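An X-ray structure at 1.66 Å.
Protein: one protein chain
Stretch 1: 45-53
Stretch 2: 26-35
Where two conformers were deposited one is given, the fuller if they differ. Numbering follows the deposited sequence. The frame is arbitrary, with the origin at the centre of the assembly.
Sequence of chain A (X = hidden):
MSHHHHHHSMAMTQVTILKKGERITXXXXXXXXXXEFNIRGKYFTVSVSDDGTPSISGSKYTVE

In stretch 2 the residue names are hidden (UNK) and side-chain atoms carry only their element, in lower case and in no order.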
# COMPACT_ATOMS: atom_id res chain seq x y z
N THR A 45 0.88 -3.22 7.70
CA THR A 45 0.53 -1.80 7.64
C THR A 45 1.08 -1.24 6.33
O THR A 45 2.26 -1.40 6.04
CB THR A 45 1.13 -1.01 8.81
OG1 THR A 45 0.74 -1.62 10.05
CG2 THR A 45 0.63 0.43 8.79
N VAL A 46 0.22 -0.60 5.53
CA VAL A 46 0.62 0.11 4.32
C VAL A 46 0.45 1.60 4.57
O VAL A 46 -0.64 2.05 4.93
CB VAL A 46 -0.21 -0.32 3.09
CG1 VAL A 46 0.19 0.54 1.87
CG2 VAL A 46 0.00 -1.81 2.81
N SER A 47 1.51 2.36 4.37
CA SER A 47 1.49 3.80 4.60
C SER A 47 1.77 4.53 3.30
O SER A 47 2.58 4.07 2.50
CB SER A 47 2.55 4.20 5.64
OG SER A 47 2.40 3.44 6.83
N VAL A 48 1.09 5.64 3.06
CA VAL A 48 1.39 6.52 1.93
C VAL A 48 1.82 7.86 2.50
O VAL A 48 1.10 8.47 3.31
CB VAL A 48 0.20 6.69 0.98
CG1 VAL A 48 0.59 7.58 -0.18
CG2 VAL A 48 -0.27 5.31 0.47
N SER A 49 3.02 8.31 2.10
CA SER A 49 3.55 9.58 2.57
C SER A 49 2.86 10.74 1.86
O SER A 49 2.13 10.56 0.88
CB SER A 49 5.06 9.64 2.34
OG SER A 49 5.72 8.58 3.01
N ASP A 50 3.13 11.95 2.35
CA ASP A 50 2.63 13.17 1.72
C ASP A 50 2.89 13.18 0.21
O ASP A 50 2.05 13.64 -0.57
CB ASP A 50 3.28 14.41 2.33
CG ASP A 50 2.72 14.79 3.69
OD1 ASP A 50 3.08 15.89 4.19
OD2 ASP A 50 1.93 14.01 4.27
N ASP A 51 4.05 12.69 -0.20
CA ASP A 51 4.43 12.76 -1.60
C ASP A 51 3.90 11.58 -2.41
O ASP A 51 4.27 11.43 -3.57
CB ASP A 51 5.97 12.88 -1.75
CG ASP A 51 6.73 11.63 -1.27
OD1 ASP A 51 6.09 10.59 -0.98
OD2 ASP A 51 7.98 11.67 -1.22
N GLY A 52 3.04 10.75 -1.81
CA GLY A 52 2.43 9.64 -2.51
C GLY A 52 3.24 8.36 -2.48
O GLY A 52 2.75 7.33 -2.98
N THR A 53 4.46 8.39 -1.93
CA THR A 53 5.28 7.18 -1.86
C THR A 53 4.72 6.22 -0.82
O THR A 53 4.49 6.61 0.33
CB THR A 53 6.72 7.52 -1.47
OG1 THR A 53 7.22 8.55 -2.34
CG2 THR A 53 7.58 6.30 -1.60
N UNK A 26 -3.31 -5.25 -4.94
CA UNK A 26 -3.22 -3.80 -4.78
C UNK A 26 -4.20 -3.37 -3.70
O UNK A 26 -5.16 -4.07 -3.38
c UNK A 26 -4.84 -3.32 -6.63
c UNK A 26 -8.57 -1.45 -6.47
c UNK A 26 -6.01 -2.51 -6.44
c UNK A 26 -6.25 -1.32 -5.77
c UNK A 26 -8.36 -2.62 -7.15
c UNK A 26 -5.23 -4.39 -7.39
n UNK A 26 -6.57 -4.29 -7.69
c UNK A 26 -3.50 -3.06 -6.09
c UNK A 26 -7.07 -3.15 -7.12
c UNK A 26 -7.53 -0.80 -5.79
N UNK A 27 -3.93 -2.20 -3.12
CA UNK A 27 -4.78 -1.62 -2.08
C UNK A 27 -4.90 -0.13 -2.35
O UNK A 27 -4.25 0.42 -3.22
c UNK A 27 -4.20 -3.36 -0.30
c UNK A 27 -2.84 -1.25 -0.43
c UNK A 27 -4.24 -1.87 -0.64
N UNK A 28 -5.79 0.53 -1.59
CA UNK A 28 -5.94 1.99 -1.63
C UNK A 28 -5.72 2.58 -0.25
O UNK A 28 -6.30 2.10 0.73
o UNK A 28 -9.08 3.30 -4.79
c UNK A 28 -7.32 2.38 -2.15
c UNK A 28 -8.98 2.36 -3.99
c UNK A 28 -7.60 1.95 -3.55
o UNK A 28 -9.96 1.75 -3.50
N UNK A 29 -4.91 3.64 -0.18
CA UNK A 29 -4.62 4.31 1.10
C UNK A 29 -4.57 5.81 0.82
O UNK A 29 -4.01 6.23 -0.20
c UNK A 29 -2.93 4.54 3.01
c UNK A 29 -3.30 3.80 1.71
c UNK A 29 -3.35 2.31 1.99
N UNK A 30 -5.13 6.66 1.68
CA UNK A 30 -5.00 8.10 1.46
C UNK A 30 -3.59 8.59 1.73
O UNK A 30 -2.88 8.07 2.60
c UNK A 30 -6.17 7.68 3.51
c UNK A 30 -6.00 6.35 2.83
c UNK A 30 -6.00 8.72 2.45
N UNK A 31 -3.19 9.61 0.96
CA UNK A 31 -1.91 10.27 1.20
C UNK A 31 -1.79 10.71 2.65
O UNK A 31 -2.72 11.28 3.22
c UNK A 31 -1.75 11.48 0.28
c UNK A 31 -1.38 11.16 -1.14
n UNK A 31 -0.55 13.43 -4.11
c UNK A 31 -0.72 12.16 -3.34
c UNK A 31 -1.12 12.44 -1.90
N UNK A 32 -0.63 10.47 3.23
CA UNK A 32 -0.36 10.88 4.58
C UNK A 32 -0.93 9.98 5.64
O UNK A 32 -0.96 10.37 6.82
N UNK A 33 -1.36 8.77 5.29
CA UNK A 33 -2.04 7.92 6.25
C UNK A 33 -1.53 6.49 6.13
O UNK A 33 -0.79 6.16 5.20
c UNK A 33 -4.21 9.26 6.55
o UNK A 33 -6.33 10.28 6.11
c UNK A 33 -3.57 7.95 6.07
o UNK A 33 -6.31 8.16 6.67
c UNK A 33 -5.72 9.24 6.44
N UNK A 34 -1.95 5.66 7.09
CA UNK A 34 -1.59 4.24 7.15
C UNK A 34 -2.86 3.42 7.35
O UNK A 34 -3.78 3.85 8.05
c UNK A 34 -0.62 3.94 8.31
o UNK A 34 0.55 4.73 8.22
N UNK A 35 -2.90 2.25 6.72
CA UNK A 35 -4.02 1.33 6.85
C UNK A 35 -3.50 -0.09 7.03
O UNK A 35 -2.45 -0.44 6.53
n UNK A 35 -5.97 5.58 7.71
c UNK A 35 -6.60 3.00 6.69
c UNK A 35 -7.06 5.42 6.97
n UNK A 35 -7.84 6.47 6.73
c UNK A 35 -4.94 1.41 5.62
n UNK A 35 -7.39 4.22 6.49
c UNK A 35 -5.68 2.73 5.49
O HOH W 1 1.60 14.31 -3.22

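Position 26 carries one carbon followed by fused five- and six-membered rings holding eight carbons and one nitrogen, and it reaches nothing on stretch 1. The indole makes it Trp 26.

Position 27 has three carbons, one bearing the other two, and a methyl lies 4.2 Å from CG1 of Val 46. A short beta-branched apolar group is Val 27, with its CA-to-CB bond toward stretch 1.

Position 28 shows three carbons, the third holding two oxygens, and its CA-to-CB bond points away from stretch 1. That is Glu 28.

Position 29 repeats the three-carbon fork, its CA-to-CB bond toward stretch 1. Its CB is 3.6 Å from CG2 of Val 48, and one methyl is 4.0 Å from CG1 of Val 46. It is Val 29, packed against both valines.

At position 30, three carbons close a ring onto the backbone N, and none comes within 6 Å of stretch 1. This is Pro 30. Its CA-to-CB bond points away from stretch 1, and the residue opens a type II turn that ends at position 33.

Position 31 has four carbons in a row ending in nitrogen; the third carbon lies 3.6 Å from O of Asp 50, the fourth 4.1 Å from CA of Gly 52. This is Lys 31. A water links its NZ (2.5 Å) to Asp 50 O (2.8 Å).

Position 32 has no side-chain atoms, hence Gly 32. Its positive phi of 80° favours glycine, and a CB would sit 3.3 Å from OD2 of Asp 50. Its N makes a short but weak bond to Val 48 O, 2.6 Å.

Position 33 has three carbons and two terminal oxygens, none within 4.5 Å of stretch 1. This is Glu 33; its backbone O accepts from Val 48 N at 2.9 Å.

Position 34 has one carbon and one oxygen, the latter 2.6 Å from OG of Ser 47: Ser 34. The hydroxyls hydrogen-bond across a non-hydrogen-bonded pair, the CA atoms of Ser 34 and Ser 47 only 4.0 Å apart.

Position 35 has three carbons, a nitrogen, and a carbon with two more nitrogens; its side chain stays 4.4 Å or more from stretch 1 and its end leads away. This is Arg 35. NH1 turns back to Ser 34 O at 2.8 Å.

The contact combines two rules. Antiparallel pairing fixes the register, with Arg 35 N to Val 46 O and Val 46 N to Arg 35 O both 2.9 Å. Val 46 and Val 48 share one sheet face and pack against the earlier strand's valines, while the serine pair occupies the other face.

Stretch 2, residues 26-35: WVEVPKGESR
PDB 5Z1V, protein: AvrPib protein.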